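Local structure of ZmpA Glycopeptidase (Clostridium perfringens, 6XSX) at residues Y64-D69 against Q131-K136; L27-N32 against Y126-Q131; Y439-G444 against N477-E482. The protein is a multidomain glycopeptidase whose M60 metallopeptidase catalytic module, the part described here, probably cleaves the peptide backbone of glycosylated proteins. All coordinates share one frame; numbering follows the deposited sequence.

Interaction 1 of 3, residues Y64-D69 against Q131-K136; sequences YVDVED and QGRKPK. With MES (2-(N-morpholino)-ethanesulfonic acid), chain C.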
loop_
_atom_site.group_PDB
_atom_site.type_symbol
_atom_site.label_atom_id
_atom_site.label_comp_id
_atom_site.label_asym_id
_atom_site.label_seq_id
_atom_site.Cartn_x
_atom_site.Cartn_y
_atom_site.Cartn_z
ATOM N N TYR A 64 -26.212 -20.045 19.585
ATOM C CA TYR A 64 -26.530 -21.406 19.197
ATOM C C TYR A 64 -25.707 -21.778 17.972
ATOM O O TYR A 64 -25.657 -21.016 17.003
ATOM C CB TYR A 64 -28.033 -21.524 18.949
ATOM C CG TYR A 64 -28.826 -21.430 20.223
ATOM C CD1 TYR A 64 -29.002 -22.544 21.034
ATOM C CD2 TYR A 64 -29.363 -20.223 20.637
ATOM C CE1 TYR A 64 -29.719 -22.463 22.219
ATOM C CE2 TYR A 64 -30.077 -20.128 21.821
ATOM C CZ TYR A 64 -30.250 -21.247 22.612
ATOM O OH TYR A 64 -30.953 -21.143 23.777
ATOM N N VAL A 65 -25.054 -22.944 18.052
ATOM C CA VAL A 65 -24.122 -23.400 17.035
ATOM C C VAL A 65 -24.546 -24.793 16.573
ATOM O O VAL A 65 -24.689 -25.711 17.380
ATOM C CB VAL A 65 -22.680 -23.410 17.581
ATOM C CG1 VAL A 65 -21.694 -24.017 16.589
ATOM C CG2 VAL A 65 -22.210 -22.029 18.031
ATOM N N ASP A 66 -24.733 -24.942 15.262
ATOM C CA ASP A 66 -25.005 -26.243 14.671
ATOM C C ASP A 66 -23.882 -26.603 13.699
ATOM O O ASP A 66 -23.679 -25.909 12.702
ATOM C CB ASP A 66 -26.404 -26.253 14.041
ATOM C CG ASP A 66 -26.743 -27.498 13.233
ATOM O OD1 ASP A 66 -25.973 -28.478 13.276
ATOM O OD2 ASP A 66 -27.783 -27.470 12.551
ATOM N N VAL A 67 -23.124 -27.658 14.036
ATOM C CA VAL A 67 -22.171 -28.305 13.136
ATOM C C VAL A 67 -22.438 -29.808 13.203
ATOM O O VAL A 67 -23.106 -30.265 14.133
ATOM C CB VAL A 67 -20.697 -28.018 13.509
ATOM C CG1 VAL A 67 -20.337 -26.543 13.376
ATOM C CG2 VAL A 67 -20.342 -28.541 14.896
ATOM N N GLU A 68 -21.888 -30.568 12.246
ATOM C CA GLU A 68 -21.904 -32.018 12.342
ATOM C C GLU A 68 -21.168 -32.429 13.610
ATOM O O GLU A 68 -20.129 -31.856 13.932
ATOM C CB GLU A 68 -21.141 -32.662 11.188
ATOM C CG GLU A 68 -21.875 -32.627 9.872
ATOM C CD GLU A 68 -21.063 -33.240 8.745
ATOM O OE1 GLU A 68 -20.334 -34.226 9.004
ATOM O OE2 GLU A 68 -21.141 -32.713 7.623
ATOM N N ASP A 69 -21.696 -33.448 14.291
ATOM C CA ASP A 69 -21.103 -33.944 15.524
ATOM C C ASP A 69 -19.621 -34.203 15.313
ATOM O O ASP A 69 -19.246 -34.812 14.319
ATOM C CB ASP A 69 -21.787 -35.229 15.997
ATOM C CG ASP A 69 -23.150 -34.955 16.597
ATOM O OD1 ASP A 69 -23.316 -33.863 17.178
ATOM O OD2 ASP A 69 -24.041 -35.828 16.466
ATOM N N GLN A 131 -14.589 -29.593 7.893
ATOM C CA GLN A 131 -15.689 -29.185 8.755
ATOM C C GLN A 131 -16.976 -29.927 8.399
ATOM O O GLN A 131 -17.869 -30.045 9.235
ATOM C CB GLN A 131 -15.844 -27.664 8.697
ATOM C CG GLN A 131 -16.904 -27.095 9.631
ATOM C CD GLN A 131 -16.805 -25.591 9.646
ATOM O OE1 GLN A 131 -17.079 -24.921 8.648
ATOM N NE2 GLN A 131 -16.384 -25.051 10.777
ATOM N N GLY A 132 -17.072 -30.428 7.163
ATOM C CA GLY A 132 -18.315 -31.031 6.713
ATOM C C GLY A 132 -19.329 -29.949 6.343
ATOM O O GLY A 132 -18.977 -28.976 5.673
ATOM N N ARG A 133 -20.582 -30.110 6.793
ATOM C CA ARG A 133 -21.624 -29.183 6.374
ATOM C C ARG A 133 -21.364 -27.811 7.000
ATOM O O ARG A 133 -20.739 -27.708 8.059
ATOM C CB ARG A 133 -23.027 -29.757 6.613
ATOM C CG ARG A 133 -23.481 -29.718 8.064
ATOM C CD ARG A 133 -24.973 -29.923 8.245
ATOM N NE ARG A 133 -25.303 -29.889 9.661
ATOM C CZ ARG A 133 -25.363 -30.956 10.453
ATOM N NH1 ARG A 133 -25.113 -32.159 9.963
ATOM N NH2 ARG A 133 -25.673 -30.814 11.733
ATOM N N LYS A 134 -21.813 -26.759 6.307
ATOM C CA LYS A 134 -21.588 -25.400 6.763
ATOM C C LYS A 134 -22.238 -25.216 8.127
ATOM O O LYS A 134 -23.398 -25.581 8.326
ATOM C CB LYS A 134 -22.206 -24.393 5.792
ATOM C CG LYS A 134 -21.576 -24.376 4.413
ATOM C CD LYS A 134 -22.249 -23.417 3.467
ATOM C CE LYS A 134 -22.014 -23.825 2.027
ATOM N NZ LYS A 134 -21.858 -22.637 1.159
ATOM N N PRO A 135 -21.524 -24.610 9.098
ATOM C CA PRO A 135 -22.133 -24.260 10.382
ATOM C C PRO A 135 -23.306 -23.295 10.215
ATOM O O PRO A 135 -23.339 -22.479 9.290
ATOM C CB PRO A 135 -21.004 -23.547 11.145
ATOM C CG PRO A 135 -19.734 -23.987 10.453
ATOM C CD PRO A 135 -20.113 -24.205 9.000
ATOM N N LYS A 136 -24.272 -23.414 11.126
ATOM C CA LYS A 136 -25.327 -22.433 11.277
ATOM C C LYS A 136 -25.217 -21.886 12.691
ATOM O O LYS A 136 -24.991 -22.657 13.621
ATOM C CB LYS A 136 -26.704 -23.082 11.118
ATOM C CG LYS A 136 -27.030 -23.594 9.725
ATOM C CD LYS A 136 -28.104 -24.665 9.751
ATOM C CE LYS A 136 -28.613 -25.029 8.374
ATOM N NZ LYS A 136 -29.165 -23.841 7.684
HETATM O O1 MES C . -28.703 -39.618 15.163
HETATM C C2 MES C . -28.348 -39.987 13.836
HETATM C C3 MES C . -27.258 -39.100 13.283
HETATM N N4 MES C . -27.680 -37.664 13.348
HETATM C C5 MES C . -28.083 -37.315 14.749
HETATM C C6 MES C . -29.153 -38.271 15.217
HETATM C C7 MES C . -26.624 -36.756 12.782
HETATM C C8 MES C . -26.203 -35.593 13.664
HETATM S S MES C . -24.972 -34.572 12.875
HETATM O O1S MES C . -23.728 -35.267 13.038
HETATM O O2S MES C . -24.981 -33.302 13.546
HETATM O O3S MES C . -25.381 -34.464 11.503
HETATM O O HOH W 1 -24.883 -27.054 10.064
HETATM O O HOH W 2 -20.235 -29.127 10.193
#
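Asp66 and Lys136 form an antiparallel hydrogen-bonded pair, their CA atoms 5.1 Å apart. Asp66 N gives to Lys136 O at 2.8 Å, and Lys136 N bonds back to Asp66 O. The carbonyl of Asp66 also receives a CA-H...O contact from Pro135.

The charged contact runs through Arg133. Its NH2 meets Asp66 OD1 at 2.8 Å on the syn side of the carboxylate, 6° out of the guanidinium plane, a salt bridge between side chains crossing at about a right angle. Asp66 CG lies anti to the backbone N (chi1 172°), which carries the carboxylate to the guanidinium edge. Farther along that edge, Arg133 NH1 reaches MES O3S at 2.8 Å and NH2 donates to MES O2S, while Asp69 N donates to MES O1S; the sulfonate, probably from the crystallisation liquor, is consistent with an anion-accepting site. Glu68 turns to the backbone: its OE2 takes Arg133 N at 2.8 Å from above the carboxylate plane, while its CG packs 3.3 Å from Arg133 NH1.

One water accepts from Arg133 NE, and another links Glu68 N with Gln131 O and Arg133 O. Apolar contact is limited to Val67 CG1 on Pro135 CB (3.8 Å).

Within the four-stranded antiparallel sheet, strands 60-66 and 136-140 are neighbours, flanked by 96-101 and 24-26; this contact lies where 60-66 ends and the loop after helix 128-131 enters 136-140.

Interaction 2 of 3, residues L27-N32 against Y126-Q131; sequences LQSRGN and YTSEEQ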
loop_
_atom_site.group_PDB
_atom_site.type_symbol
_atom_site.label_atom_id
_atom_site.label_comp_id
_atom_site.label_asym_id
_atom_site.label_seq_id
_atom_site.Cartn_x
_atom_site.Cartn_y
_atom_site.Cartn_z
ATOM N N LEU A 27 -22.562 -20.346 7.686
ATOM C CA LEU A 27 -21.192 -19.884 7.509
ATOM C C LEU A 27 -20.446 -20.755 6.500
ATOM O O LEU A 27 -20.397 -21.982 6.625
ATOM C CB LEU A 27 -20.463 -19.845 8.859
ATOM C CG LEU A 27 -21.016 -18.876 9.913
ATOM C CD1 LEU A 27 -20.151 -18.891 11.166
ATOM C CD2 LEU A 27 -21.116 -17.447 9.388
ATOM N N GLN A 28 -19.849 -20.083 5.506
ATOM C CA GLN A 28 -18.955 -20.706 4.549
ATOM C C GLN A 28 -17.755 -21.251 5.321
ATOM O O GLN A 28 -17.367 -20.676 6.339
ATOM C CB GLN A 28 -18.549 -19.656 3.507
ATOM C CG GLN A 28 -17.734 -20.204 2.338
ATOM C CD GLN A 28 -17.162 -19.110 1.462
ATOM O OE1 GLN A 28 -17.363 -17.917 1.700
ATOM N NE2 GLN A 28 -16.418 -19.507 0.438
ATOM N N SER A 29 -17.216 -22.389 4.865
ATOM C CA SER A 29 -15.959 -22.916 5.379
ATOM C C SER A 29 -14.817 -22.286 4.589
ATOM O O SER A 29 -14.499 -22.740 3.500
ATOM C CB SER A 29 -15.921 -24.438 5.275
ATOM O OG SER A 29 -17.052 -25.017 5.909
ATOM N N ARG A 30 -14.182 -21.261 5.163
ATOM C CA ARG A 30 -13.417 -20.307 4.372
ATOM C C ARG A 30 -11.916 -20.558 4.476
ATOM O O ARG A 30 -11.132 -19.876 3.817
ATOM C CB ARG A 30 -13.776 -18.875 4.781
ATOM C CG ARG A 30 -15.103 -18.403 4.207
ATOM C CD ARG A 30 -15.468 -16.978 4.583
ATOM N NE ARG A 30 -14.521 -15.947 4.187
ATOM C CZ ARG A 30 -14.530 -15.292 3.030
ATOM N NH1 ARG A 30 -15.432 -15.566 2.103
ATOM N NH2 ARG A 30 -13.628 -14.354 2.801
ATOM N N GLY A 31 -11.522 -21.525 5.312
ATOM C CA GLY A 31 -10.121 -21.894 5.420
ATOM C C GLY A 31 -9.363 -20.953 6.350
ATOM O O GLY A 31 -9.893 -19.929 6.774
ATOM N N ASN A 32 -8.121 -21.323 6.675
ATOM C CA ASN A 32 -7.358 -20.597 7.674
ATOM C C ASN A 32 -6.596 -19.473 6.981
ATOM O O ASN A 32 -5.619 -19.726 6.284
ATOM C CB ASN A 32 -6.391 -21.523 8.406
ATOM C CG ASN A 32 -5.644 -20.785 9.493
ATOM O OD1 ASN A 32 -5.226 -19.648 9.299
ATOM N ND2 ASN A 32 -5.505 -21.411 10.648
ATOM N N TYR A 126 -11.729 -23.009 8.644
ATOM C CA TYR A 126 -11.679 -24.426 8.315
ATOM C C TYR A 126 -12.157 -24.637 6.884
ATOM O O TYR A 126 -12.944 -23.850 6.357
ATOM C CB TYR A 126 -12.535 -25.240 9.295
ATOM C CG TYR A 126 -12.123 -25.057 10.732
ATOM C CD1 TYR A 126 -11.016 -25.719 11.249
ATOM C CD2 TYR A 126 -12.819 -24.196 11.566
ATOM C CE1 TYR A 126 -10.618 -25.542 12.567
ATOM C CE2 TYR A 126 -12.427 -23.997 12.879
ATOM C CZ TYR A 126 -11.324 -24.668 13.377
ATOM O OH TYR A 126 -10.949 -24.461 14.671
ATOM N N THR A 127 -11.698 -25.734 6.282
ATOM C CA THR A 127 -12.118 -26.113 4.940
ATOM C C THR A 127 -13.355 -27.007 5.010
ATOM O O THR A 127 -13.651 -27.599 6.050
ATOM C CB THR A 127 -10.990 -26.852 4.217
ATOM O OG1 THR A 127 -10.868 -28.131 4.841
ATOM C CG2 THR A 127 -9.666 -26.114 4.267
ATOM N N SER A 128 -14.069 -27.082 3.884
ATOM C CA SER A 128 -15.175 -28.000 3.667
ATOM C C SER A 128 -14.798 -29.409 4.108
ATOM O O SER A 128 -15.537 -30.036 4.861
ATOM C CB SER A 128 -15.564 -28.000 2.222
ATOM O OG SER A 128 -16.391 -26.881 1.967
ATOM N N GLU A 129 -13.650 -29.889 3.612
ATOM C CA GLU A 129 -13.199 -31.242 3.900
ATOM C C GLU A 129 -13.045 -31.424 5.411
ATOM O O GLU A 129 -13.389 -32.475 5.935
ATOM C CB GLU A 129 -11.943 -31.588 3.098
ATOM N N GLU A 130 -12.565 -30.383 6.110
ATOM C CA GLU A 130 -12.321 -30.441 7.547
ATOM C C GLU A 130 -13.625 -30.401 8.346
ATOM O O GLU A 130 -13.750 -31.072 9.366
ATOM C CB GLU A 130 -11.451 -29.264 7.996
ATOM C CG GLU A 130 -9.982 -29.433 7.660
ATOM C CD GLU A 130 -9.122 -28.209 7.922
ATOM O OE1 GLU A 130 -9.671 -27.091 8.009
ATOM O OE2 GLU A 130 -7.906 -28.378 8.031
ATOM N N GLN A 131 -14.589 -29.593 7.893
ATOM C CA GLN A 131 -15.689 -29.185 8.755
ATOM C C GLN A 131 -16.976 -29.927 8.399
ATOM O O GLN A 131 -17.869 -30.045 9.235
ATOM C CB GLN A 131 -15.844 -27.664 8.697
ATOM C CG GLN A 131 -16.904 -27.095 9.631
ATOM C CD GLN A 131 -16.805 -25.591 9.646
ATOM O OE1 GLN A 131 -17.079 -24.921 8.648
ATOM N NE2 GLN A 131 -16.384 -25.051 10.777
HETATM O O HOH W 3 -18.548 -26.654 4.555
#
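Gly31 and Tyr126 bring their backbones to a CA-CA distance of 4.1 Å, and Gly31 N donates to Tyr126 O at 2.9 Å with the donor well above the carbonyl plane (68° out of it). That steep approach departs from the geometry of a strand pair, and this is the one direct backbone hydrogen bond between the two segments.

Ser29 carries the side-chain contact. Its CB sits against the backbone entering the helix, 3.2 Å from Tyr126 O and 3.5 Å from Ser128 N. From there OG, beside its own backbone N (chi1 -54°), donates to Gln131 OE1 at 2.7 Å; the donor is tilted 18° from the carbonyl plane. A water gives a further bond to Ser29 OG at 2.6 Å, and its link to Ser128 OG is weak. The serine hydroxyl therefore donates to the glutamine and accepts from the water. Gln131 arrives with an extended chain, and its NE2 is engaged by Asn124 OD1 and Pro72 O, so both ends of the amide are tied and its rotation is fixed. Arg30 takes no bond from 126-131; its NE is in a salt bridge with Asp47 OD2.

Within 126-131, Thr127 OG1 accepts from Glu130 N at 3.1 Å, while Glu130 OE1 accepts from Thr127 N at 3.0 Å. These reciprocal bonds define a capping box at the N-terminus of the short helix 128-131, with Thr127 as N-cap. On the other segment, Asn32 OD1 accepts from Lys35 N, so Asn32 is the N-cap of helix 33-39.

Interaction 3 of 3, residues Y439-G444 against N477-E482; sequences YLNKGG and NVIGYE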
loop_
_atom_site.group_PDB
_atom_site.type_symbol
_atom_site.label_atom_id
_atom_site.label_comp_id
_atom_site.label_asym_id
_atom_site.label_seq_id
_atom_site.Cartn_x
_atom_site.Cartn_y
_atom_site.Cartn_z
ATOM N N TYR A 439 5.943 10.268 -15.931
ATOM C CA TYR A 439 4.485 10.213 -15.940
ATOM C C TYR A 439 3.853 11.600 -15.809
ATOM O O TYR A 439 2.789 11.839 -16.386
ATOM C CB TYR A 439 3.917 9.182 -14.956
ATOM C CG TYR A 439 4.041 9.525 -13.490
ATOM C CD1 TYR A 439 5.108 9.053 -12.743
ATOM C CD2 TYR A 439 3.096 10.307 -12.845
ATOM C CE1 TYR A 439 5.239 9.346 -11.394
ATOM C CE2 TYR A 439 3.207 10.611 -11.494
ATOM C CZ TYR A 439 4.283 10.125 -10.765
ATOM O OH TYR A 439 4.409 10.394 -9.428
ATOM N N LEU A 440 4.490 12.501 -15.043
ATOM C CA LEU A 440 3.920 13.817 -14.773
ATOM C C LEU A 440 3.788 14.662 -16.045
ATOM O O LEU A 440 2.876 15.487 -16.140
ATOM C CB LEU A 440 4.762 14.540 -13.715
ATOM C CG LEU A 440 4.624 14.004 -12.288
ATOM C CD1 LEU A 440 5.693 14.604 -11.387
ATOM C CD2 LEU A 440 3.230 14.266 -11.725
ATOM N N ASN A 441 4.688 14.460 -17.018
ATOM C CA ASN A 441 4.690 15.235 -18.255
ATOM C C ASN A 441 3.423 14.970 -19.067
ATOM O O ASN A 441 2.997 15.845 -19.822
ATOM C CB ASN A 441 5.854 14.874 -19.180
ATOM C CG ASN A 441 7.134 15.627 -18.887
ATOM O OD1 ASN A 441 7.103 16.755 -18.415
ATOM N ND2 ASN A 441 8.269 15.021 -19.178
ATOM N N LYS A 442 2.854 13.761 -18.933
ATOM C CA LYS A 442 1.820 13.273 -19.839
ATOM C C LYS A 442 2.214 13.578 -21.282
ATOM O O LYS A 442 1.446 14.196 -22.014
ATOM C CB LYS A 442 0.486 13.990 -19.600
ATOM C CG LYS A 442 -0.119 13.869 -18.211
ATOM C CD LYS A 442 -1.465 14.550 -18.176
ATOM C CE LYS A 442 -1.755 15.220 -16.853
ATOM N NZ LYS A 442 -2.731 14.438 -16.057
ATOM N N GLY A 443 3.428 13.175 -21.673
ATOM C CA GLY A 443 3.951 13.486 -22.992
ATOM C C GLY A 443 4.370 12.216 -23.720
ATOM O O GLY A 443 3.891 11.126 -23.403
ATOM N N GLY A 444 5.278 12.374 -24.690
ATOM C CA GLY A 444 5.804 11.240 -25.428
ATOM C C GLY A 444 7.319 11.338 -25.574
ATOM O O GLY A 444 8.014 11.884 -24.710
ATOM N N ASN A 477 8.129 16.527 -23.356
ATOM C CA ASN A 477 8.764 15.274 -23.734
ATOM C C ASN A 477 10.054 15.060 -22.947
ATOM O O ASN A 477 10.607 13.964 -22.972
ATOM C CB ASN A 477 9.009 15.193 -25.244
ATOM C CG ASN A 477 7.714 15.238 -26.034
ATOM O OD1 ASN A 477 6.674 14.830 -25.536
ATOM N ND2 ASN A 477 7.756 15.751 -27.253
ATOM N N VAL A 478 10.535 16.108 -22.268
ATOM C CA VAL A 478 11.856 16.082 -21.647
ATOM C C VAL A 478 11.723 15.770 -20.154
ATOM O O VAL A 478 10.853 16.317 -19.479
ATOM C CB VAL A 478 12.597 17.415 -21.895
ATOM C CG1 VAL A 478 11.827 18.634 -21.378
ATOM C CG2 VAL A 478 14.022 17.400 -21.347
ATOM N N ILE A 479 12.604 14.898 -19.638
ATOM C CA ILE A 479 12.595 14.556 -18.222
ATOM C C ILE A 479 13.832 15.117 -17.519
ATOM O O ILE A 479 13.899 15.124 -16.287
ATOM C CB ILE A 479 12.447 13.039 -17.991
ATOM C CG1 ILE A 479 13.631 12.256 -18.566
ATOM C CG2 ILE A 479 11.098 12.547 -18.514
ATOM C CD1 ILE A 479 13.680 10.799 -18.145
ATOM N N GLY A 480 14.815 15.585 -18.297
ATOM C CA GLY A 480 15.975 16.204 -17.675
ATOM C C GLY A 480 17.145 16.333 -18.640
ATOM O O GLY A 480 17.072 15.862 -19.780
ATOM N N TYR A 481 18.222 16.956 -18.145
ATOM C CA TYR A 481 19.395 17.239 -18.958
ATOM C C TYR A 481 20.628 16.725 -18.235
ATOM O O TYR A 481 20.802 16.950 -17.037
ATOM C CB TYR A 481 19.554 18.742 -19.214
ATOM C CG TYR A 481 18.386 19.386 -19.922
ATOM C CD1 TYR A 481 18.380 19.524 -21.301
ATOM C CD2 TYR A 481 17.281 19.842 -19.218
ATOM C CE1 TYR A 481 17.310 20.106 -21.966
ATOM C CE2 TYR A 481 16.202 20.422 -19.867
ATOM C CZ TYR A 481 16.219 20.556 -21.245
ATOM O OH TYR A 481 15.161 21.132 -21.892
ATOM N N GLU A 482 21.471 16.038 -18.999
ATOM C CA GLU A 482 22.754 15.579 -18.511
ATOM C C GLU A 482 23.823 16.601 -18.904
ATOM O O GLU A 482 23.897 17.029 -20.064
ATOM C CB GLU A 482 23.032 14.204 -19.113
ATOM C CG GLU A 482 24.452 13.728 -18.881
ATOM C CD GLU A 482 24.825 12.586 -19.801
ATOM O OE1 GLU A 482 25.104 12.862 -20.987
ATOM O OE2 GLU A 482 24.793 11.421 -19.336
#
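Asn441 and Asn477 carry the close part of this contact, each placing a side-chain amide against the backbone of the other segment. Asn441 ND2 donates to Val478 O at 2.9 Å. The carbonyl lies near the amide plane of Asn441, 14° out of it, whereas the nitrogen stands 61° above the carbonyl plane of Val478. In the reverse direction Asn477 OD1 accepts from Gly444 N at 2.9 Å, along a fairly straight bond. With CG beside its own backbone N (chi1 -62°), Asn477 turns its amide back to the glycine; although the bond to its CB points away from the loop overall, CB still touches Gly444 O (3.5 Å). The same amide oxygen, Asn477 OD1, stands 3.3 Å from Gly444 O, a meeting of two acceptors that is not a bond. Ile479 adds its CG2, 3.8 Å from Asn441 ND2.

The other side is looser. Gly443 comes no nearer than 3.9 Å, from its C to Asn477 OD1, and is exposed to solvent. Together the segments bury only 207 Å², and the contact rests mainly on two hydrogen bonds.

Asn518 ties in the same region, its OD1 accepting from Asn441 ND2 and its ND2 donating to Gly444 O. The chain leaving helix 437-440 is thereby joined to the beginning of strand 478-485, which lies between 488-493 and 511-517 in a four-stranded antiparallel sheet.

Interactions 1 and 2 are neighbours, their centres 10 Å apart. They share Gln131, and Leu27 N probably bonds to Pro135 O, so both involve the chain at helix 128-131. Interaction 1 is partly buried and the largest at 451 Å², combining strand pairing with a salt bridge and a bound sulfonate. Interaction 2, a surface contact of 245 Å², uses neutral hydroxyl, amide and backbone groups at the short helix 128-131. Interaction 3 lies on the opposite side of the chain's centre, about 61 Å from interaction 1 between centres, and joins different elements; partly buried, it relies on asparagine-to-backbone bonds without any charged pair.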